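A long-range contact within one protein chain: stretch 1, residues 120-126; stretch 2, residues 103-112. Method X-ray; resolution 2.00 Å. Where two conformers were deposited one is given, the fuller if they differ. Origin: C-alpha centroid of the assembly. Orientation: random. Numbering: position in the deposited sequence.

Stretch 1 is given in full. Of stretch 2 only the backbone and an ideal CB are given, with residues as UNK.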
# COMPACT_ATOMS: atom_id res chain seq x y z
N ALA A 120 7.65 -2.44 -10.20
CA ALA A 120 6.29 -2.15 -10.65
C ALA A 120 6.05 -2.68 -12.04
O ALA A 120 6.99 -2.94 -12.78
CB ALA A 120 6.03 -0.64 -10.63
N PHE A 121 4.79 -2.81 -12.42
CA PHE A 121 4.52 -3.21 -13.79
C PHE A 121 3.12 -2.79 -14.18
O PHE A 121 2.28 -2.55 -13.32
CB PHE A 121 4.74 -4.73 -13.97
CG PHE A 121 3.69 -5.58 -13.33
CD1 PHE A 121 2.58 -6.01 -14.05
CD2 PHE A 121 3.81 -5.98 -12.00
CE1 PHE A 121 1.61 -6.81 -13.46
CE2 PHE A 121 2.84 -6.77 -11.41
CZ PHE A 121 1.73 -7.19 -12.15
N TRP A 122 2.89 -2.67 -15.49
CA TRP A 122 1.53 -2.49 -15.92
C TRP A 122 1.09 -3.56 -16.90
O TRP A 122 1.87 -4.14 -17.64
CB TRP A 122 1.14 -1.04 -16.30
CG TRP A 122 1.92 -0.30 -17.35
CD1 TRP A 122 3.11 0.36 -17.18
CD2 TRP A 122 1.52 -0.06 -18.70
NE1 TRP A 122 3.49 0.96 -18.35
CE2 TRP A 122 2.53 0.72 -19.30
CE3 TRP A 122 0.41 -0.43 -19.47
CZ2 TRP A 122 2.47 1.12 -20.63
CZ3 TRP A 122 0.35 -0.03 -20.79
CH2 TRP A 122 1.38 0.74 -21.36
N GLN A 123 -0.20 -3.87 -16.82
CA GLN A 123 -0.78 -4.99 -17.54
C GLN A 123 -2.08 -4.53 -18.15
O GLN A 123 -2.77 -3.72 -17.55
CB GLN A 123 -1.04 -6.11 -16.53
CG GLN A 123 -1.89 -7.25 -17.00
CD GLN A 123 -1.60 -8.51 -16.22
OE1 GLN A 123 -0.49 -8.70 -15.70
NE2 GLN A 123 -2.59 -9.39 -16.12
N THR A 124 -2.42 -5.02 -19.35
CA THR A 124 -3.67 -4.63 -19.97
C THR A 124 -4.57 -5.84 -20.17
O THR A 124 -4.11 -6.93 -20.53
CB THR A 124 -3.47 -3.95 -21.34
OG1 THR A 124 -2.53 -4.71 -22.12
CG2 THR A 124 -2.94 -2.55 -21.16
N ASP A 125 -5.86 -5.64 -19.93
CA ASP A 125 -6.84 -6.68 -20.22
C ASP A 125 -8.21 -6.07 -20.51
O ASP A 125 -8.33 -4.86 -20.65
CB ASP A 125 -6.91 -7.72 -19.08
CG ASP A 125 -7.25 -7.11 -17.73
OD1 ASP A 125 -8.04 -6.14 -17.67
OD2 ASP A 125 -6.74 -7.62 -16.71
N LYS A 126 -9.22 -6.91 -20.57
CA LYS A 126 -10.57 -6.43 -20.89
C LYS A 126 -11.01 -5.30 -19.95
O LYS A 126 -11.77 -4.42 -20.34
CB LYS A 126 -11.57 -7.59 -20.84
CG LYS A 126 -11.55 -8.36 -19.53
CD LYS A 126 -12.20 -9.72 -19.68
CE LYS A 126 -13.66 -9.68 -19.28
NZ LYS A 126 -13.82 -9.49 -17.81
N UNK A 103 -8.02 -12.67 -9.04
CA UNK A 103 -6.88 -13.47 -9.50
C UNK A 103 -5.74 -12.57 -9.92
O UNK A 103 -4.57 -12.93 -9.78
CB UNK A 103 -7.28 -14.38 -10.66
N UNK A 104 -6.06 -11.39 -10.44
CA UNK A 104 -5.02 -10.44 -10.82
C UNK A 104 -4.27 -9.89 -9.61
O UNK A 104 -3.05 -9.71 -9.66
CB UNK A 104 -5.63 -9.29 -11.62
N UNK A 105 -4.99 -9.61 -8.53
CA UNK A 105 -4.32 -9.15 -7.31
C UNK A 105 -3.28 -10.18 -6.87
O UNK A 105 -2.11 -9.85 -6.60
CB UNK A 105 -5.34 -8.90 -6.19
N UNK A 106 -3.71 -11.44 -6.84
CA UNK A 106 -2.87 -12.52 -6.36
C UNK A 106 -1.70 -12.73 -7.30
O UNK A 106 -0.56 -12.95 -6.85
CB UNK A 106 -3.68 -13.81 -6.21
N UNK A 107 -1.97 -12.65 -8.59
CA UNK A 107 -0.94 -12.76 -9.62
C UNK A 107 0.13 -11.69 -9.45
O UNK A 107 1.33 -11.96 -9.59
CB UNK A 107 -1.57 -12.66 -11.01
N UNK A 108 -0.31 -10.46 -9.17
CA UNK A 108 0.61 -9.33 -9.09
C UNK A 108 1.49 -9.47 -7.85
O UNK A 108 2.71 -9.33 -7.94
CB UNK A 108 -0.16 -8.01 -9.06
N UNK A 109 0.84 -9.75 -6.72
CA UNK A 109 1.57 -10.00 -5.48
C UNK A 109 2.58 -11.11 -5.67
O UNK A 109 3.72 -11.00 -5.24
CB UNK A 109 0.61 -10.35 -4.35
N UNK A 110 2.17 -12.19 -6.33
CA UNK A 110 3.09 -13.26 -6.69
C UNK A 110 4.28 -12.78 -7.52
O UNK A 110 5.41 -13.21 -7.27
CB UNK A 110 2.34 -14.34 -7.46
N UNK A 111 4.04 -11.92 -8.51
CA UNK A 111 5.12 -11.41 -9.34
C UNK A 111 6.13 -10.66 -8.48
O UNK A 111 7.34 -10.87 -8.58
CB UNK A 111 4.57 -10.50 -10.44
N UNK A 112 5.62 -9.78 -7.62
CA UNK A 112 6.51 -9.06 -6.70
C UNK A 112 7.29 -10.03 -5.80
O UNK A 112 8.52 -9.92 -5.64
CB UNK A 112 5.70 -8.09 -5.84

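Stretch 2 is a single helix, phi and psi near -60° and -45°, running roughly antiparallel (146°) to strand 120-125. Phe121, Gln123 and Asp125 point toward the helix.

Position 103 has nothing of the strand within 5.5 Å of its ideal CB. Almost any helix-compatible residue would serve; it is Ala103.

At position 104 the CB points toward the strand, 5.4 Å from Gln123 NE2 and 5.5 Å from Asp125 OD2. A polar or basic side chain could address these groups, while a medium apolar one could lie against the ends of these side chains, without bonding to them. The residue is Leu104, whose branches approach the two side chains: its CD1 lies 3.4 Å from the atom modelled as Gln123 NE2, and its CD2 lies 4.0 Å from Asp125 OD2.

Positions 105 and 106 lie out of the strand's reach, so stretch 1 sets no preference. They are Asp105 and Val106.

Position 107 points toward the strand, but its ideal CB has no neighbour there within 5.5 Å. A long side chain is needed to make contact, and the amide of Gln123 favours a polar end: Gln, Glu, Lys or Arg. Gln107 is extended, with chi1 and chi2 both t. Its OE1 is modelled 3.2 Å from Gln123 OE1; both amides are probably turned over in the model, so the bonding remains open.

At position 108 the CB points sideways, yet its ideal position is already 3.7 Å from Phe121 CZ. So close to the ring, a small apolar residue is the natural choice. Ala108 places its methyl at the ring edge.

Position 109 points away and position 110 is out of reach; both are free as far as the strand is concerned. They are Leu109 and Asn110.

Position 111 points toward the strand, its ideal CB 4.2 Å from Phe121 CE2. A flexible side chain able to lie across the ring, such as Met, Leu, Gln or Lys, would suit. In Gln111, chi1 is m and chi2 is t, and the terminal amide lies over one face of the Phe121 ring.

At position 112 the CB points sideways, but a long apolar or aromatic side chain could reach Ala120 and Phe121. Phe112 does so: its CE1 is 3.8 Å from Ala120 CA, which sits at the ring edge, and its CZ is 3.9 Å from Phe121 CD2. The two rings meet obliquely, their planes at 52°.

Stretch 2 103-112: ALDVQALNQF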
# COMPACT_ATOMS: atom_id res chain seq x y z
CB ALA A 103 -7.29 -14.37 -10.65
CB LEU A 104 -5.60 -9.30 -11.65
CG LEU A 104 -4.58 -8.25 -12.10
CD1 LEU A 104 -3.39 -8.88 -12.81
CD2 LEU A 104 -5.27 -7.22 -12.98
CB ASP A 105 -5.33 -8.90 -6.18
CG ASP A 105 -6.16 -7.64 -6.39
OD1 ASP A 105 -5.69 -6.70 -7.06
OD2 ASP A 105 -7.29 -7.58 -5.86
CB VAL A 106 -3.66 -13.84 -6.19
CG1 VAL A 106 -2.73 -14.96 -5.76
CG2 VAL A 106 -4.76 -13.67 -5.16
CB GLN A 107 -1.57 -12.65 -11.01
CG GLN A 107 -0.55 -12.67 -12.15
CD GLN A 107 -1.10 -12.13 -13.46
OE1 GLN A 107 -0.37 -11.53 -14.25
NE2 GLN A 107 -2.40 -12.34 -13.70
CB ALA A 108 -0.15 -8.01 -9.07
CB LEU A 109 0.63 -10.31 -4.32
CG LEU A 109 -0.18 -9.10 -3.84
CD1 LEU A 109 -1.23 -9.52 -2.82
CD2 LEU A 109 0.74 -8.05 -3.24
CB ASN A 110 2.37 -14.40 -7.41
CG ASN A 110 1.86 -15.46 -6.46
OD1 ASN A 110 2.57 -15.88 -5.54
ND2 ASN A 110 0.63 -15.92 -6.68
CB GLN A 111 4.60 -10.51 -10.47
CG GLN A 111 4.24 -11.27 -11.76
CD GLN A 111 3.64 -10.38 -12.85
OE1 GLN A 111 2.46 -10.49 -13.17
NE2 GLN A 111 4.47 -9.51 -13.43
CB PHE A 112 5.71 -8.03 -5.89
CG PHE A 112 5.21 -6.87 -6.72
CD1 PHE A 112 6.07 -6.22 -7.59
CD2 PHE A 112 3.89 -6.47 -6.66
CE1 PHE A 112 5.64 -5.15 -8.37
CE2 PHE A 112 3.43 -5.40 -7.43
CZ PHE A 112 4.30 -4.74 -8.29
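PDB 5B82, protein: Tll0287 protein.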